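Local coordinates for putative prolyl-tRNA synthetase (Leishmania major, PDB 5XIL), which charges tRNA(Pro) with L-proline at the expense of ATP, as a class II aminoacyl-tRNA synthetase in protein synthesis, at the interface of chains A and B. Numbering follows the deposited sequence. Chains: chain A/B, Putative prolyl-tRNA synthetase.

The interface of chains A and B. Residues chain A 66-68, 118, 122; chain B 28, 36-38.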
loop_
_atom_site.group_PDB
_atom_site.type_symbol
_atom_site.label_atom_id
_atom_site.label_comp_id
_atom_site.label_asym_id
_atom_site.label_seq_id
_atom_site.Cartn_x
_atom_site.Cartn_y
_atom_site.Cartn_z
ATOM N N TYR A 66 -8.437 9.341 0.437
ATOM C CA TYR A 66 -7.330 10.240 0.120
ATOM C C TYR A 66 -7.851 11.646 0.306
ATOM O O TYR A 66 -8.805 12.041 -0.341
ATOM C CB TYR A 66 -6.740 10.065 -1.277
ATOM C CG TYR A 66 -5.603 11.018 -1.559
ATOM C CD1 TYR A 66 -4.356 10.814 -1.001
ATOM C CD2 TYR A 66 -5.805 12.199 -2.277
ATOM C CE1 TYR A 66 -3.312 11.725 -1.161
ATOM C CE2 TYR A 66 -4.748 13.092 -2.470
ATOM C CZ TYR A 66 -3.503 12.847 -1.893
ATOM O OH TYR A 66 -2.390 13.726 -2.050
ATOM N N PHE A 67 -7.229 12.381 1.212
ATOM C CA PHE A 67 -7.416 13.859 1.331
ATOM C C PHE A 67 -6.202 14.602 0.722
ATOM O O PHE A 67 -5.047 14.210 0.918
ATOM C CB PHE A 67 -7.600 14.267 2.790
ATOM C CG PHE A 67 -9.007 14.095 3.325
ATOM C CD1 PHE A 67 -9.449 12.861 3.803
ATOM C CD2 PHE A 67 -9.879 15.170 3.418
ATOM C CE1 PHE A 67 -10.753 12.687 4.264
ATOM C CE2 PHE A 67 -11.165 15.015 3.941
ATOM C CZ PHE A 67 -11.605 13.782 4.366
ATOM N N PRO A 68 -6.453 15.646 -0.067
ATOM C CA PRO A 68 -5.356 16.439 -0.625
ATOM C C PRO A 68 -4.286 16.831 0.397
ATOM O O PRO A 68 -4.633 17.161 1.526
ATOM C CB PRO A 68 -6.042 17.730 -1.071
ATOM C CG PRO A 68 -7.466 17.369 -1.298
ATOM C CD PRO A 68 -7.772 16.200 -0.397
ATOM N N TYR A 118 -15.576 18.019 6.583
ATOM C CA TYR A 118 -16.240 17.056 5.763
ATOM C C TYR A 118 -17.059 16.076 6.560
ATOM O O TYR A 118 -18.140 15.663 6.091
ATOM C CB TYR A 118 -15.268 16.378 4.723
ATOM C CG TYR A 118 -14.893 17.384 3.679
ATOM C CD1 TYR A 118 -13.891 18.311 3.910
ATOM C CD2 TYR A 118 -15.633 17.490 2.502
ATOM C CE1 TYR A 118 -13.600 19.338 2.998
ATOM C CE2 TYR A 118 -15.338 18.482 1.555
ATOM C CZ TYR A 118 -14.312 19.420 1.811
ATOM O OH TYR A 118 -13.994 20.431 0.870
ATOM N N TRP A 122 -20.812 15.098 5.734
ATOM C CA TRP A 122 -21.220 13.761 5.430
ATOM C C TRP A 122 -22.140 13.213 6.452
ATOM O O TRP A 122 -22.888 12.327 6.160
ATOM C CB TRP A 122 -20.001 12.832 5.321
ATOM C CG TRP A 122 -19.092 13.199 4.183
ATOM C CD1 TRP A 122 -19.468 13.693 2.979
ATOM C CD2 TRP A 122 -17.651 13.004 4.114
ATOM N NE1 TRP A 122 -18.353 13.884 2.177
ATOM C CE2 TRP A 122 -17.235 13.441 2.844
ATOM C CE3 TRP A 122 -16.676 12.541 5.030
ATOM C CZ2 TRP A 122 -15.874 13.394 2.427
ATOM C CZ3 TRP A 122 -15.327 12.514 4.624
ATOM C CH2 TRP A 122 -14.931 12.941 3.358
ATOM N N GLU B 28 -15.439 14.111 -3.405
ATOM C CA GLU B 28 -16.006 15.270 -2.731
ATOM C C GLU B 28 -15.127 16.445 -3.141
ATOM O O GLU B 28 -13.869 16.391 -3.037
ATOM C CB GLU B 28 -15.910 15.026 -1.225
ATOM C CG GLU B 28 -16.528 16.067 -0.332
ATOM C CD GLU B 28 -18.023 16.122 -0.478
ATOM O OE1 GLU B 28 -18.454 17.089 -1.086
ATOM O OE2 GLU B 28 -18.736 15.188 -0.027
ATOM N N TYR B 36 -9.347 17.196 -5.068
ATOM C CA TYR B 36 -10.586 16.492 -4.743
ATOM C C TYR B 36 -10.232 15.607 -3.566
ATOM O O TYR B 36 -9.109 15.146 -3.492
ATOM C CB TYR B 36 -10.963 15.593 -5.971
ATOM N N ILE B 37 -11.183 15.337 -2.675
ATOM C CA ILE B 37 -11.098 14.176 -1.772
ATOM C C ILE B 37 -11.555 12.909 -2.514
ATOM O O ILE B 37 -12.609 12.915 -3.146
ATOM C CB ILE B 37 -12.005 14.390 -0.599
ATOM C CG1 ILE B 37 -11.479 15.544 0.241
ATOM C CG2 ILE B 37 -12.058 13.208 0.347
ATOM C CD1 ILE B 37 -12.558 16.096 1.147
ATOM N N ILE B 38 -10.756 11.865 -2.444
ATOM C CA ILE B 38 -11.125 10.586 -3.004
ATOM C C ILE B 38 -11.777 9.747 -1.896
ATOM O O ILE B 38 -11.121 9.277 -1.000
ATOM C CB ILE B 38 -9.936 9.859 -3.650
ATOM C CG1 ILE B 38 -9.281 10.790 -4.678
ATOM C CG2 ILE B 38 -10.462 8.604 -4.373
ATOM C CD1 ILE B 38 -7.980 10.295 -5.296
#
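B:Ile37 pushes its side chain between two aromatic rings of chain A. Its terminal methyl, CD1, sits over the centre of the A:Tyr118 ring, 3.5 Å from the centroid, while its branch methyl, CG2, lies over the face of A:Phe67, 4.0 Å from that centroid; both are CH-pi contacts. CG1 of B:Ile37, anti to the carbonyl carbon (chi1 -67°), carries CD1 past the A:Phe67 rim, 3.3 Å from its CE2, and onto the tyrosine. A:Pro68 closes in at about a right angle, its CD 3.8 Å from CG1 of B:Ile37. Beside B:Ile37, on the same side of the A:Tyr118 ring, the chain of B:Glu28 is bent at chi2 (66°): its CG methylene rests at the CD2-CE2 rim, and its carboxylate turns to A:Trp122. The indole N-H, NE1 of A:Trp122, gives a nearly straight hydrogen bond of 2.6 Å to OE2 of B:Glu28. The oxygen lies at the indole edge, close to the ring plane, and is met on its anti side, with the nitrogen 28° out of the carboxylate plane. The bond probably restrains the turn of the carboxylate and may favour its charged form. On the opposite flank of B:Ile37 the backbones pair as an antiparallel bridge: A:Tyr66 N bonds to B:Ile38 O (3.0 Å), and B:Ile38 N returns a bond to A:Tyr66 O (2.9 Å). This pairing aligns the two segments and so may direct B:Ile37 towards the two rings. The patch, with its two-fold twin, joins two copies of the synthetase piece that holds the class II catalytic core, anticodon-binding domain and C-terminal domain; helix 111-122 belongs to that core, a fold that typically dimerises, so the contact probably contributes to the functional dimer.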